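Local coordinates for protein alpha-glucosidase ([Eubacterium] rectale, PDB 6PNR) that hydrolyses alpha-glycosidic bonds as a family 31 glycoside hydrolase, probably acting as a sulfoquinovosidase on sulfolipid-derived glycosides, at residues Ser184-Ala188 with Met409-His414; Leu301-Ile305 with Gly381-Asp385; Tyr615-Asp619 with Glu629-Gly633. One frame throughout, in Å; residues are numbered along the deposited sequence.

Contact 1: Ser184-Ala188 with Met409-His414; sequences STAYA and MIEHNH
Thr185 meets the start of helix 408-429 through its hydroxyl, in a loop-to-helix contact between the N-terminal beta-sheet region of this family 31 enzyme and its TIM-barrel domain. OG1 donates to Ile410 O at 2.6 Å, tilted 28° from the carbonyl plane. A chi1 of 69° sets OG1 between the backbone N and the carbonyl carbon, where it faces the helix. The side chains of Thr185 and Ile410 cross at about a right angle: Ile410 CG2 lies 3.4 Å from Thr185 OG1, while the other branch runs along to put CD1 3.6 Å from Ala186 CB. Ala186 is itself held by an ST turn, its N bonded to Ser184 OG. From further along the helix Asn413 turns its amide N toward two successive carbonyl oxygens of the loop, but ND2 makes only weak, bent bonds to Thr185 O and Ala186 O. The amide is held more firmly by strand 130-133 and the residues just after it: OD1 accepts from Thr135 N and ND2 also donates to Ile133 O. A valine in place of Thr185 would probably leave Ile410 O without its hydroxyl donor and the loop less firmly tied to the helix. One water donates to both Thr185 O and Met409 O and accepts from Asn413 N at 2.7 Å, bridging Met409 O and Asn413 N, which stand 5.5 Å apart.

Contact 2: Leu301-Ile305 with Gly381-Asp385; sequences LPKKI and GIGID
Ile305 and Ile382 face each other where the first turn of helix 301-310 packs on the loop leading into strand 386-389, an alpha-to-beta connection of the TIM barrel. The contact shows how one branched side chain can grip a loop mainly by shape. The tight part gathers round Ile305, whose two branches take separate stations on the loop. Its CG2 rests 3.5 Å from Gly383 O. The other branch is extended, chi2 169°, and carries CD1 out to the carbonyl oxygen of Ile382, 3.6 Å away, and to Ile384 CG1 at 3.9 Å. Gly383 suits this close approach: a CB there would come within 3.5 Å of Ile305 CG2, and, decisively, with phi at 93° and psi at 17° it would collide with the carbonyl oxygen of Ile382.

Toward the start of the helix the fit is slacker. Pro302 and Ile382 cross obliquely, the ring atom CG of Pro302 standing 4.0 Å from Ile382 CB, and Leu301 CD2 comes no nearer than 4.3 Å to Ile382 CD1. Both Pro302 and Ile382 are partly exposed, and here the polar link between the two backbones is made by a water, which donates to Pro302 O at 2.7 Å and to Ile382 O at 2.8 Å.

On the buried side Leu301, Ile305 and Ile384 all pack against Phe315 of strand 314-319. Asp385 pairs with Phe315 through the backbone, so the loop runs into its strand alongside this neighbour in the parallel barrel sheet, with the start of helix 301-310 packed on Phe315 and on the loop.

Contact 3: Tyr615-Asp619 with Glu629-Gly633; sequences YLPQD and EYHGG
A two-stranded antiparallel ribbon in the C-terminal domain, formed by strands 611-616 and 633-638, ends at the pairing of Leu616 with Gly633. The two residues form a hydrogen-bonded antiparallel pair: Gly633 N reaches Leu616 O at 2.7 Å, and Leu616 N reaches Gly633 O at 2.9 Å. Both N-H bonds point almost straight at their acceptors, though Leu616 N stands above the carbonyl plane of Gly633. Beyond this pair the ladder loses its regularity but the backbones stay close, with Gln618 CA and Gly632 CA 4.1 Å apart. A further bond, Asp619 N to His631 O, is weak at 3.4 Å. Among the side chains, Leu616 CD1 packs 3.7 Å from Tyr630 CB, on the side where Ile635 and Trp621 also gather. Tyr615 CG lies opposite the backbone N (chi1 173°), which carries the ring obliquely alongside Gly633, its hydroxyl bonded to Asp583. At both glycines the backbone angles would drive a CB into the preceding carbonyl oxygen. Two near-straight backbone bonds thus have CA-H...O contacts beside them, Gly632 CA to Leu616 O at 3.4 Å and His631 CA to Asp619 O at 3.1 Å, a close approach that the glycine conformations probably allow.

Followed from the N terminus, the chain first opens contact 1 in the loop between strands 178-182 and 188-194. It then enters the TIM barrel, where contact 2 opens at residues 301-305 and closes at 381-385, a local loop lying wholly within the longer span that contact 1 completes at 409-414. Contact 3 follows in series, closing a short hairpin-like excursion in the C-terminal domain, and none of the three cross. Contact 1 thereby ties the N-terminal sheets to the barrel, whereas contacts 2 and 3 each work inside one domain. They are spatially separate: the centres of contacts 2 and 3 stand about 49 Å apart.

Contact 1: Ser184-Ala188 with Met409-His414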
loop_
_atom_site.group_PDB
_atom_site.type_symbol
_atom_site.label_atom_id
_atom_site.label_comp_id
_atom_site.label_asym_id
_atom_site.label_seq_id
_atom_site.Cartn_x
_atom_site.Cartn_y
_atom_site.Cartn_z
ATOM N N SER A 184 8.102 -23.219 -13.489
ATOM C CA SER A 184 6.794 -22.646 -13.775
ATOM C C SER A 184 6.989 -21.195 -14.193
ATOM O O SER A 184 7.883 -20.516 -13.690
ATOM C CB SER A 184 5.875 -22.722 -12.554
ATOM O OG SER A 184 4.676 -21.990 -12.770
ATOM N N THR A 185 6.148 -20.725 -15.107
ATOM C CA THR A 185 6.120 -19.302 -15.421
ATOM C C THR A 185 4.860 -18.639 -14.890
ATOM O O THR A 185 4.547 -17.511 -15.291
ATOM C CB THR A 185 6.271 -19.050 -16.927
ATOM O OG1 THR A 185 5.099 -19.499 -17.613
ATOM C CG2 THR A 185 7.511 -19.774 -17.478
ATOM N N ALA A 186 4.144 -19.303 -13.982
ATOM C CA ALA A 186 3.014 -18.667 -13.332
ATOM C C ALA A 186 3.501 -17.536 -12.432
ATOM O O ALA A 186 4.688 -17.429 -12.120
ATOM C CB ALA A 186 2.221 -19.687 -12.509
ATOM N N TYR A 187 2.568 -16.672 -12.031
ATOM C CA TYR A 187 2.837 -15.783 -10.911
ATOM C C TYR A 187 3.340 -16.607 -9.738
ATOM O O TYR A 187 2.812 -17.682 -9.450
ATOM C CB TYR A 187 1.569 -15.016 -10.504
ATOM C CG TYR A 187 1.761 -14.045 -9.352
ATOM C CD1 TYR A 187 1.737 -14.480 -8.028
ATOM C CD2 TYR A 187 1.969 -12.687 -9.592
ATOM C CE1 TYR A 187 1.912 -13.580 -6.966
ATOM C CE2 TYR A 187 2.132 -11.784 -8.543
ATOM C CZ TYR A 187 2.100 -12.236 -7.237
ATOM O OH TYR A 187 2.275 -11.346 -6.196
ATOM N N ALA A 188 4.371 -16.109 -9.068
ATOM C CA ALA A 188 4.849 -16.724 -7.842
ATOM C C ALA A 188 5.174 -15.633 -6.836
ATOM O O ALA A 188 5.238 -14.448 -7.170
ATOM C CB ALA A 188 6.074 -17.618 -8.084
ATOM N N MET A 409 -2.073 -15.599 -17.809
ATOM C CA MET A 409 -1.501 -15.690 -16.467
ATOM C C MET A 409 -0.262 -16.581 -16.436
ATOM O O MET A 409 0.534 -16.493 -15.496
ATOM C CB MET A 409 -2.549 -16.207 -15.480
ATOM C CG MET A 409 -3.703 -15.228 -15.209
ATOM S SD MET A 409 -3.151 -13.692 -14.463
ATOM C CE MET A 409 -2.422 -14.272 -12.932
ATOM N N ILE A 410 -0.077 -17.416 -17.451
ATOM C CA ILE A 410 1.099 -18.258 -17.577
ATOM C C ILE A 410 2.078 -17.694 -18.599
ATOM O O ILE A 410 3.290 -17.762 -18.397
ATOM C CB ILE A 410 0.679 -19.695 -17.960
ATOM C CG1 ILE A 410 -0.260 -20.296 -16.912
ATOM C CG2 ILE A 410 1.906 -20.577 -18.220
ATOM C CD1 ILE A 410 0.341 -20.452 -15.540
ATOM N N GLU A 411 1.571 -17.132 -19.704
ATOM C CA GLU A 411 2.456 -16.642 -20.752
ATOM C C GLU A 411 3.071 -15.283 -20.440
ATOM O O GLU A 411 4.070 -14.922 -21.077
ATOM C CB GLU A 411 1.710 -16.567 -22.086
ATOM C CG GLU A 411 1.193 -17.905 -22.581
ATOM C CD GLU A 411 2.278 -18.763 -23.188
ATOM O OE1 GLU A 411 3.474 -18.515 -22.914
ATOM O OE2 GLU A 411 1.933 -19.683 -23.961
ATOM N N HIS A 412 2.506 -14.528 -19.491
ATOM C CA HIS A 412 3.045 -13.207 -19.168
ATOM C C HIS A 412 4.525 -13.281 -18.805
ATOM O O HIS A 412 5.353 -12.567 -19.385
ATOM C CB HIS A 412 2.251 -12.559 -18.032
ATOM C CG HIS A 412 2.864 -11.282 -17.547
ATOM N ND1 HIS A 412 2.581 -10.059 -18.117
ATOM C CD2 HIS A 412 3.792 -11.045 -16.588
ATOM C CE1 HIS A 412 3.286 -9.119 -17.513
ATOM N NE2 HIS A 412 4.031 -9.691 -16.583
ATOM N N ASN A 413 4.882 -14.143 -17.841
ATOM C CA ASN A 413 6.285 -14.277 -17.461
ATOM C C ASN A 413 7.085 -15.021 -18.513
ATOM O O ASN A 413 8.317 -14.944 -18.508
ATOM C CB ASN A 413 6.426 -15.007 -16.129
ATOM C CG ASN A 413 6.002 -14.154 -14.939
ATOM O OD1 ASN A 413 6.038 -12.924 -14.991
ATOM N ND2 ASN A 413 5.613 -14.815 -13.852
ATOM N N HIS A 414 6.408 -15.755 -19.394
ATOM C CA HIS A 414 7.099 -16.479 -20.448
ATOM C C HIS A 414 7.582 -15.544 -21.545
ATOM O O HIS A 414 8.571 -15.854 -22.216
ATOM C CB HIS A 414 6.173 -17.536 -21.049
ATOM C CG HIS A 414 6.882 -18.540 -21.907
ATOM N ND1 HIS A 414 6.228 -19.313 -22.843
ATOM C CD2 HIS A 414 8.188 -18.903 -21.964
ATOM C CE1 HIS A 414 7.100 -20.103 -23.444
ATOM N NE2 HIS A 414 8.296 -19.874 -22.931
HETATM O O HOH W 1 3.040 -15.422 -16.321
HETATM O O HOH W 2 0.010 -16.957 -12.825
#

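Contact 2: Leu301-Ile305 with Gly381-Asp385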
loop_
_atom_site.group_PDB
_atom_site.type_symbol
_atom_site.label_atom_id
_atom_site.label_comp_id
_atom_site.label_asym_id
_atom_site.label_seq_id
_atom_site.Cartn_x
_atom_site.Cartn_y
_atom_site.Cartn_z
ATOM N N LEU A 301 20.947 5.039 -44.925
ATOM C CA LEU A 301 21.651 4.501 -43.761
ATOM C C LEU A 301 22.574 3.333 -44.105
ATOM O O LEU A 301 23.717 3.328 -43.616
ATOM C CB LEU A 301 20.629 4.099 -42.684
ATOM C CG LEU A 301 21.202 3.534 -41.378
ATOM C CD1 LEU A 301 22.189 4.499 -40.757
ATOM C CD2 LEU A 301 20.094 3.199 -40.400
ATOM N N PRO A 302 22.187 2.358 -44.941
ATOM C CA PRO A 302 23.123 1.252 -45.230
ATOM C C PRO A 302 24.452 1.725 -45.783
ATOM O O PRO A 302 25.509 1.186 -45.432
ATOM C CB PRO A 302 22.349 0.399 -46.252
ATOM C CG PRO A 302 20.894 0.680 -45.953
ATOM C CD PRO A 302 20.886 2.157 -45.612
ATOM N N LYS A 303 24.426 2.747 -46.636
ATOM C CA LYS A 303 25.667 3.332 -47.128
ATOM C C LYS A 303 26.477 3.956 -45.989
ATOM O O LYS A 303 27.700 3.774 -45.912
ATOM C CB LYS A 303 25.330 4.374 -48.205
ATOM C CG LYS A 303 26.488 4.747 -49.110
ATOM C CD LYS A 303 26.051 5.685 -50.240
ATOM C CE LYS A 303 27.228 5.999 -51.177
ATOM N NZ LYS A 303 26.853 6.863 -52.337
ATOM N N LYS A 304 25.809 4.704 -45.100
ATOM C CA LYS A 304 26.503 5.331 -43.976
ATOM C C LYS A 304 27.130 4.290 -43.065
ATOM O O LYS A 304 28.243 4.484 -42.562
ATOM C CB LYS A 304 25.544 6.197 -43.165
ATOM C CG LYS A 304 24.905 7.342 -43.926
ATOM C CD LYS A 304 25.895 8.478 -44.098
ATOM C CE LYS A 304 25.170 9.788 -44.354
ATOM N NZ LYS A 304 24.322 9.701 -45.576
ATOM N N ILE A 305 26.414 3.188 -42.817
ATOM C CA ILE A 305 26.963 2.120 -41.985
ATOM C C ILE A 305 28.257 1.584 -42.586
ATOM O O ILE A 305 29.250 1.378 -41.873
ATOM C CB ILE A 305 25.914 1.012 -41.781
ATOM C CG1 ILE A 305 24.793 1.528 -40.865
ATOM C CG2 ILE A 305 26.567 -0.227 -41.181
ATOM C CD1 ILE A 305 23.576 0.625 -40.793
ATOM N N GLY A 381 20.159 -7.304 -42.008
ATOM C CA GLY A 381 20.236 -7.171 -43.454
ATOM C C GLY A 381 20.808 -5.859 -43.962
ATOM O O GLY A 381 21.206 -5.787 -45.129
ATOM N N ILE A 382 20.847 -4.811 -43.137
ATOM C CA ILE A 382 21.474 -3.568 -43.570
ATOM C C ILE A 382 22.816 -3.340 -42.888
ATOM O O ILE A 382 23.391 -2.253 -43.010
ATOM C CB ILE A 382 20.551 -2.345 -43.385
ATOM C CG1 ILE A 382 20.227 -2.084 -41.917
ATOM C CG2 ILE A 382 19.254 -2.501 -44.161
ATOM C CD1 ILE A 382 19.385 -0.817 -41.726
ATOM N N GLY A 383 23.334 -4.329 -42.168
ATOM C CA GLY A 383 24.659 -4.216 -41.590
ATOM C C GLY A 383 24.714 -3.696 -40.170
ATOM O O GLY A 383 25.785 -3.267 -39.723
ATOM N N ILE A 384 23.603 -3.718 -39.449
ATOM C CA ILE A 384 23.605 -3.369 -38.032
ATOM C C ILE A 384 24.178 -4.546 -37.254
ATOM O O ILE A 384 23.760 -5.695 -37.448
ATOM C CB ILE A 384 22.186 -3.001 -37.567
ATOM C CG1 ILE A 384 21.728 -1.679 -38.234
ATOM C CG2 ILE A 384 22.137 -2.898 -36.063
ATOM C CD1 ILE A 384 20.273 -1.267 -37.911
ATOM N N ASP A 385 25.158 -4.267 -36.395
ATOM C CA ASP A 385 25.920 -5.287 -35.682
ATOM C C ASP A 385 25.522 -5.440 -34.217
ATOM O O ASP A 385 26.139 -6.224 -33.491
ATOM C CB ASP A 385 27.407 -4.977 -35.794
ATOM C CG ASP A 385 27.954 -5.313 -37.171
ATOM O OD1 ASP A 385 27.636 -6.417 -37.668
ATOM O OD2 ASP A 385 28.667 -4.471 -37.763
HETATM O O HOH W 3 25.322 -1.456 -44.845
#

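Contact 3: Tyr615-Asp619 with Glu629-Gly633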
loop_
_atom_site.group_PDB
_atom_site.type_symbol
_atom_site.label_atom_id
_atom_site.label_comp_id
_atom_site.label_asym_id
_atom_site.label_seq_id
_atom_site.Cartn_x
_atom_site.Cartn_y
_atom_site.Cartn_z
ATOM N N TYR A 615 35.078 -2.007 2.328
ATOM C CA TYR A 615 35.430 -3.226 3.037
ATOM C C TYR A 615 36.179 -4.151 2.085
ATOM O O TYR A 615 35.634 -4.557 1.054
ATOM C CB TYR A 615 34.210 -3.946 3.608
ATOM C CG TYR A 615 34.617 -5.289 4.180
ATOM C CD1 TYR A 615 35.147 -5.381 5.463
ATOM C CD2 TYR A 615 34.521 -6.458 3.427
ATOM C CE1 TYR A 615 35.549 -6.597 5.991
ATOM C CE2 TYR A 615 34.924 -7.685 3.947
ATOM C CZ TYR A 615 35.435 -7.743 5.233
ATOM O OH TYR A 615 35.840 -8.944 5.771
ATOM N N LEU A 616 37.419 -4.503 2.443
ATOM C CA LEU A 616 38.188 -5.479 1.682
ATOM C C LEU A 616 38.241 -6.806 2.427
ATOM O O LEU A 616 38.538 -6.822 3.629
ATOM C CB LEU A 616 39.616 -4.982 1.429
ATOM C CG LEU A 616 39.817 -3.777 0.522
ATOM C CD1 LEU A 616 41.295 -3.432 0.460
ATOM C CD2 LEU A 616 39.270 -4.065 -0.865
ATOM N N PRO A 617 37.950 -7.924 1.767
ATOM C CA PRO A 617 38.217 -9.232 2.379
ATOM C C PRO A 617 39.709 -9.421 2.612
ATOM O O PRO A 617 40.543 -8.738 2.017
ATOM C CB PRO A 617 37.690 -10.231 1.339
ATOM C CG PRO A 617 36.747 -9.425 0.465
ATOM C CD PRO A 617 37.303 -8.039 0.448
ATOM N N GLN A 618 40.038 -10.377 3.488
ATOM C CA GLN A 618 41.427 -10.692 3.821
ATOM C C GLN A 618 42.195 -11.210 2.613
ATOM O O GLN A 618 41.953 -12.331 2.153
ATOM C CB GLN A 618 41.499 -11.732 4.949
ATOM C CG GLN A 618 40.976 -11.247 6.289
ATOM C CD GLN A 618 41.859 -10.180 6.916
ATOM O OE1 GLN A 618 43.089 -10.310 6.947
ATOM N NE2 GLN A 618 41.235 -9.114 7.417
ATOM N N ASP A 619 43.133 -10.415 2.113
ATOM C CA ASP A 619 43.918 -10.760 0.932
ATOM C C ASP A 619 44.945 -9.654 0.758
ATOM O O ASP A 619 44.920 -8.649 1.475
ATOM C CB ASP A 619 43.034 -10.912 -0.309
ATOM C CG ASP A 619 43.598 -11.892 -1.311
ATOM O OD1 ASP A 619 44.835 -12.028 -1.375
ATOM O OD2 ASP A 619 42.799 -12.527 -2.031
ATOM N N GLU A 629 49.103 -0.591 -0.535
ATOM C CA GLU A 629 48.751 -1.968 -0.229
ATOM C C GLU A 629 47.833 -2.042 0.984
ATOM O O GLU A 629 47.982 -1.281 1.943
ATOM C CB GLU A 629 50.005 -2.806 0.025
ATOM C CG GLU A 629 51.014 -2.729 -1.097
ATOM C CD GLU A 629 52.056 -3.816 -1.007
ATOM O OE1 GLU A 629 52.061 -4.563 -0.002
ATOM O OE2 GLU A 629 52.866 -3.928 -1.951
ATOM N N TYR A 630 46.884 -2.968 0.933
ATOM C CA TYR A 630 45.963 -3.205 2.030
ATOM C C TYR A 630 45.800 -4.704 2.194
ATOM O O TYR A 630 45.886 -5.457 1.224
ATOM C CB TYR A 630 44.594 -2.559 1.785
ATOM C CG TYR A 630 44.635 -1.061 1.609
ATOM C CD1 TYR A 630 44.506 -0.220 2.700
ATOM C CD2 TYR A 630 44.791 -0.489 0.354
ATOM C CE1 TYR A 630 44.528 1.148 2.554
ATOM C CE2 TYR A 630 44.821 0.883 0.194
ATOM C CZ TYR A 630 44.683 1.697 1.303
ATOM O OH TYR A 630 44.702 3.062 1.178
ATOM N N HIS A 631 45.551 -5.135 3.425
ATOM C CA HIS A 631 45.539 -6.554 3.728
ATOM C C HIS A 631 44.186 -7.068 4.197
ATOM O O HIS A 631 44.085 -8.241 4.569
ATOM C CB HIS A 631 46.621 -6.868 4.773
ATOM C CG HIS A 631 47.955 -6.268 4.442
ATOM N ND1 HIS A 631 48.879 -6.899 3.635
ATOM C CD2 HIS A 631 48.512 -5.083 4.793
ATOM C CE1 HIS A 631 49.948 -6.133 3.509
ATOM N NE2 HIS A 631 49.752 -5.024 4.201
ATOM N N GLY A 632 43.145 -6.242 4.178
ATOM C CA GLY A 632 41.822 -6.675 4.592
ATOM C C GLY A 632 41.239 -5.779 5.665
ATOM O O GLY A 632 41.961 -5.173 6.459
ATOM N N GLY A 633 39.911 -5.696 5.689
ATOM C CA GLY A 633 39.175 -4.929 6.680
ATOM C C GLY A 633 38.581 -3.658 6.094
ATOM O O GLY A 633 38.631 -3.405 4.887
#